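PDB 6PTM: uncharacterized protein from Bacteroides ovatus CL02T12C04, which probably acts as an exo-carrageenase of glycoside hydrolase family 42, removing sugar units from the ends of carrageenan chains. Local coordinates for residues Q217-G222 and K281-L286; N403-G408 and E578-V583. All blocks are in the same frame, centred on the assembly; numbering follows the deposited sequence.

Interaction 1: residues Q217-G222 and K281-L286; sequences QEKEDG and KQYTGL
Lys219 lies over the ring of Tyr283, and Asp221 OD1 takes the backbone N-H of Gln282, in a polar and cation-pi contact between two helix-to-strand loops of the (beta/alpha)8 barrel. One loop leads from helix 210-218 to strand 225-230. The other leads from helix 261-278 to strand 288-292. Such loops lie at the end of the barrel remote from the catalytic end. The Lys219 chain runs out with CG anti to the backbone N (chi1 -173°), which carries its methylenes across the ring. CE sits 3.4 Å from the centroid of the Tyr283 ring, a CH-pi contact almost on the ring normal. A bend at the last torsion lifts NZ farther from the ring, though still over its face. NZ is 4.7 Å from the centroid of the Tyr283 ring, close enough for a cation-pi interaction, and forms a salt bridge with Asp192. On the ring's opposite face, toward the rim, lies CB of Lys281. The bond from Gln282 N to Asp221 OD1, at 3.0 Å and 164°, comes from above the carboxylate plane. Asp221 O takes a weak bond from Tyr283 N. OD2 of Asp221 packs against the Lys281 methylenes, while Lys281 NZ bonds to Tyr277 O. With an alanine at Tyr283, the Lys219 methylenes would probably lose their aromatic support and a water its phenol partner. That water lies in the plane of the ring: Tyr283 OH is 2.7 Å from its O, and the same water accepts from Lys281 NZ at 3.1 Å.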
# COMPACT_ATOMS: atom_id res chain seq x y z
N GLN A 217 -21.26 20.98 12.44
CA GLN A 217 -21.95 21.25 13.74
C GLN A 217 -22.85 20.07 14.08
O GLN A 217 -22.98 19.80 15.26
CB GLN A 217 -22.79 22.53 13.69
CG GLN A 217 -21.95 23.79 13.74
CD GLN A 217 -22.78 25.04 13.66
OE1 GLN A 217 -23.89 25.04 13.15
NE2 GLN A 217 -22.24 26.12 14.19
N GLU A 218 -23.48 19.47 13.07
CA GLU A 218 -24.49 18.39 13.22
C GLU A 218 -23.82 17.01 13.27
O GLU A 218 -24.43 16.08 13.78
CB GLU A 218 -25.45 18.37 12.04
CG GLU A 218 -26.46 19.49 12.07
CD GLU A 218 -27.70 19.14 11.28
OE1 GLU A 218 -27.67 19.28 10.03
OE2 GLU A 218 -28.65 18.66 11.92
N LYS A 219 -22.62 16.87 12.73
CA LYS A 219 -22.05 15.52 12.51
C LYS A 219 -21.77 14.84 13.86
O LYS A 219 -21.06 15.37 14.70
CB LYS A 219 -20.82 15.64 11.61
CG LYS A 219 -20.22 14.33 11.17
CD LYS A 219 -19.08 14.53 10.20
CE LYS A 219 -18.41 13.21 9.91
NZ LYS A 219 -19.39 12.27 9.34
N GLU A 220 -22.27 13.63 14.03
CA GLU A 220 -22.05 12.84 15.25
C GLU A 220 -20.59 12.39 15.31
O GLU A 220 -19.98 12.25 14.24
CB GLU A 220 -22.90 11.57 15.21
CG GLU A 220 -24.40 11.82 15.30
CD GLU A 220 -25.17 10.52 15.09
OE1 GLU A 220 -24.52 9.42 15.08
OE2 GLU A 220 -26.42 10.58 14.95
N ASP A 221 -20.12 12.07 16.51
CA ASP A 221 -18.79 11.48 16.78
C ASP A 221 -18.51 10.31 15.82
O ASP A 221 -17.41 10.29 15.27
CB ASP A 221 -18.70 10.99 18.22
CG ASP A 221 -17.54 11.64 18.89
OD1 ASP A 221 -16.45 10.99 18.95
OD2 ASP A 221 -17.72 12.82 19.29
N GLY A 222 -19.44 9.35 15.75
CA GLY A 222 -19.65 8.41 14.63
C GLY A 222 -18.74 7.20 14.73
O GLY A 222 -18.40 6.81 15.85
N LYS A 281 -12.61 13.62 17.50
CA LYS A 281 -13.84 12.85 17.23
C LYS A 281 -13.47 11.48 16.64
O LYS A 281 -12.45 11.38 15.90
CB LYS A 281 -14.79 13.69 16.38
CG LYS A 281 -15.29 14.88 17.20
CD LYS A 281 -16.51 15.57 16.72
CE LYS A 281 -16.93 16.67 17.68
NZ LYS A 281 -18.00 17.47 17.05
N GLN A 282 -14.31 10.49 16.89
CA GLN A 282 -14.06 9.11 16.42
C GLN A 282 -13.90 9.13 14.89
O GLN A 282 -13.07 8.31 14.41
CB GLN A 282 -15.15 8.19 16.97
CG GLN A 282 -15.05 6.74 16.48
CD GLN A 282 -13.91 5.94 17.07
OE1 GLN A 282 -13.04 6.47 17.78
NE2 GLN A 282 -13.86 4.64 16.73
N TYR A 283 -14.57 10.04 14.14
CA TYR A 283 -14.53 10.04 12.64
C TYR A 283 -13.18 10.57 12.12
O TYR A 283 -12.97 10.52 10.91
CB TYR A 283 -15.75 10.70 12.00
CG TYR A 283 -15.91 12.20 12.19
CD1 TYR A 283 -15.13 13.10 11.49
CD2 TYR A 283 -16.87 12.71 13.06
CE1 TYR A 283 -15.27 14.48 11.65
CE2 TYR A 283 -17.04 14.08 13.23
CZ TYR A 283 -16.24 14.97 12.51
OH TYR A 283 -16.39 16.31 12.67
N THR A 284 -12.28 11.01 13.00
CA THR A 284 -10.89 11.41 12.66
C THR A 284 -9.91 10.33 13.11
O THR A 284 -8.71 10.55 12.90
CB THR A 284 -10.51 12.75 13.31
OG1 THR A 284 -10.41 12.63 14.73
CG2 THR A 284 -11.50 13.82 12.96
N GLY A 285 -10.36 9.21 13.68
CA GLY A 285 -9.45 8.21 14.28
C GLY A 285 -8.46 7.59 13.29
O GLY A 285 -7.32 7.22 13.73
N LEU A 286 -8.84 7.42 12.03
CA LEU A 286 -7.90 6.92 10.99
C LEU A 286 -7.31 8.12 10.23
O LEU A 286 -6.79 7.94 9.12
CB LEU A 286 -8.61 5.91 10.08
CG LEU A 286 -8.46 4.46 10.54
CD1 LEU A 286 -9.40 3.58 9.77
CD2 LEU A 286 -7.02 3.95 10.40
O HOH W 1 -18.58 17.12 14.07
O HOH W 2 -20.05 15.53 17.00

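Interaction 2: residues N403-G408 and E578-V583; sequences NKRDSG and EHMNDV
Asn403 OD1 is gripped by two backbone N-H groups in the first turn of helix 579-590. Asn581 N bonds to Asn403 OD1 at 3.3 Å, in the plane of the amide and on a lone pair. Met580 N is nearer to Asn403 OD1, at 2.9 Å, but its bond is bent and weak. The other half of the amide is used as well. Asn403 ND2 donates to Asn581 OD1 at 2.9 Å and 167°. That acceptor lies in the amide plane of Asn403, the donor stands above the carbonyl plane of Asn581, and the two amides are turned 51° against each other. With CG of Asn403 beside its backbone N (chi1 -67°), the amide lies across the helix start, near CA of Glu578 at the N-cap position. A water lies within hydrogen-bonding distance of Asn403 O and accepts from His579 N. Further along, Arg405 and Met580 cross at about a right angle, and Arg405 NH2 meets Met580 SD obliquely at 3.5 Å. Three carbonyls and a hydroxyl hold the NH1 and NH2 groups: NH1 bonds to Lys404 O at 3.0 Å and to Asp402 O, and NH2 bonds to Trp400 O and to the hydroxyl of Tyr568. The contact joins the loop after helix 398-401, beyond barrel strand 391-394, to the domain built on a five-stranded parallel sheet, where helix 579-590 lies on the crossover from strand 564-567 to strand 597-600. The hydrogen bonds across the contact run between neutral groups, while Arg405 brings its charge against Met580. One amide both receives helix-start N-H groups and donates to a side chain, and the partly positive start of the helix would probably polarise its carbonyl.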
# COMPACT_ATOMS: atom_id res chain seq x y z
N ASN A 403 11.03 3.45 -11.36
CA ASN A 403 12.36 4.09 -11.53
C ASN A 403 12.31 5.62 -11.42
O ASN A 403 13.39 6.19 -11.14
CB ASN A 403 12.99 3.66 -12.85
CG ASN A 403 13.36 2.20 -12.85
OD1 ASN A 403 13.99 1.72 -11.91
ND2 ASN A 403 12.91 1.45 -13.83
N LYS A 404 11.16 6.26 -11.62
CA LYS A 404 11.05 7.73 -11.74
C LYS A 404 11.19 8.39 -10.36
O LYS A 404 10.58 7.88 -9.38
CB LYS A 404 9.76 8.09 -12.48
CG LYS A 404 9.66 7.50 -13.90
CD LYS A 404 8.43 7.92 -14.69
N ARG A 405 11.91 9.51 -10.31
CA ARG A 405 12.13 10.31 -9.07
C ARG A 405 11.91 11.80 -9.33
O ARG A 405 12.43 12.58 -8.54
CB ARG A 405 13.52 9.99 -8.52
CG ARG A 405 13.64 8.62 -7.86
CD ARG A 405 12.66 8.45 -6.69
NE ARG A 405 12.90 7.19 -5.99
CZ ARG A 405 12.50 6.00 -6.41
NH1 ARG A 405 11.77 5.86 -7.51
NH2 ARG A 405 12.84 4.94 -5.69
N ASP A 406 11.11 12.18 -10.34
CA ASP A 406 10.82 13.61 -10.63
C ASP A 406 9.52 14.06 -9.97
O ASP A 406 9.17 15.23 -10.12
CB ASP A 406 10.81 13.87 -12.13
CG ASP A 406 9.70 13.11 -12.84
OD1 ASP A 406 9.71 11.85 -12.75
OD2 ASP A 406 8.82 13.79 -13.38
N SER A 407 8.80 13.19 -9.26
CA SER A 407 7.44 13.48 -8.72
C SER A 407 7.51 14.41 -7.50
O SER A 407 6.46 14.91 -7.11
CB SER A 407 6.72 12.21 -8.32
OG SER A 407 7.44 11.57 -7.28
N GLY A 408 8.66 14.52 -6.84
CA GLY A 408 8.81 15.25 -5.56
C GLY A 408 8.34 14.40 -4.39
O GLY A 408 8.22 14.91 -3.25
N GLU A 578 17.37 3.42 -14.04
CA GLU A 578 16.75 2.10 -13.72
C GLU A 578 17.28 1.55 -12.39
O GLU A 578 17.54 0.34 -12.31
CB GLU A 578 17.03 1.14 -14.88
CG GLU A 578 16.43 1.60 -16.20
CD GLU A 578 16.62 0.58 -17.31
OE1 GLU A 578 17.71 0.05 -17.43
OE2 GLU A 578 15.66 0.31 -18.03
N HIS A 579 17.38 2.38 -11.35
CA HIS A 579 17.92 1.95 -10.06
C HIS A 579 16.98 0.89 -9.43
O HIS A 579 17.47 -0.05 -8.81
CB HIS A 579 18.12 3.12 -9.11
CG HIS A 579 18.80 2.66 -7.87
ND1 HIS A 579 20.00 2.00 -7.92
CD2 HIS A 579 18.43 2.70 -6.57
CE1 HIS A 579 20.37 1.64 -6.71
NE2 HIS A 579 19.45 2.10 -5.85
N MET A 580 15.66 1.07 -9.57
CA MET A 580 14.69 0.20 -8.88
C MET A 580 14.59 -1.14 -9.60
O MET A 580 14.26 -2.12 -8.92
CB MET A 580 13.34 0.89 -8.77
CG MET A 580 13.38 2.11 -7.81
SD MET A 580 14.22 1.79 -6.23
CE MET A 580 13.04 0.66 -5.50
N ASN A 581 14.97 -1.24 -10.88
CA ASN A 581 15.16 -2.60 -11.48
C ASN A 581 16.18 -3.35 -10.64
O ASN A 581 15.97 -4.54 -10.37
CB ASN A 581 15.66 -2.57 -12.92
CG ASN A 581 14.67 -1.98 -13.90
OD1 ASN A 581 13.71 -1.35 -13.53
ND2 ASN A 581 14.91 -2.18 -15.17
N ASP A 582 17.30 -2.70 -10.30
CA ASP A 582 18.39 -3.34 -9.53
C ASP A 582 17.90 -3.65 -8.10
O ASP A 582 18.18 -4.75 -7.52
CB ASP A 582 19.63 -2.43 -9.54
CG ASP A 582 20.21 -2.26 -10.93
OD1 ASP A 582 20.09 -3.21 -11.69
OD2 ASP A 582 20.72 -1.16 -11.25
N VAL A 583 17.23 -2.70 -7.47
CA VAL A 583 16.80 -2.92 -6.07
C VAL A 583 15.80 -4.09 -6.07
O VAL A 583 15.94 -4.97 -5.23
CB VAL A 583 16.21 -1.65 -5.45
CG1 VAL A 583 15.58 -2.00 -4.12
CG2 VAL A 583 17.25 -0.55 -5.29
O HOH W 3 16.04 5.02 -10.99

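Overall arrangement
From the N terminus, the chain passes the early helices and enters the barrel. Interaction 1 closes first, bringing together residues 217-222 and 281-286 across 58 intervening residues. It ties two successive helix-to-strand loops within the barrel. The chain then runs through strands 288-292 and 391-394 before interaction 2 opens at 403-408. That loop closes only at 578-583, after 169 more residues that include the later barrel strands. The two contacts therefore follow in series, neither nested nor crossed. The centres of interactions 1 and 2 are about 39 Å apart. They lie on opposite sides of the chain's centre. Interaction 1 is internal to the barrel; interaction 2 joins the barrel to the next domain.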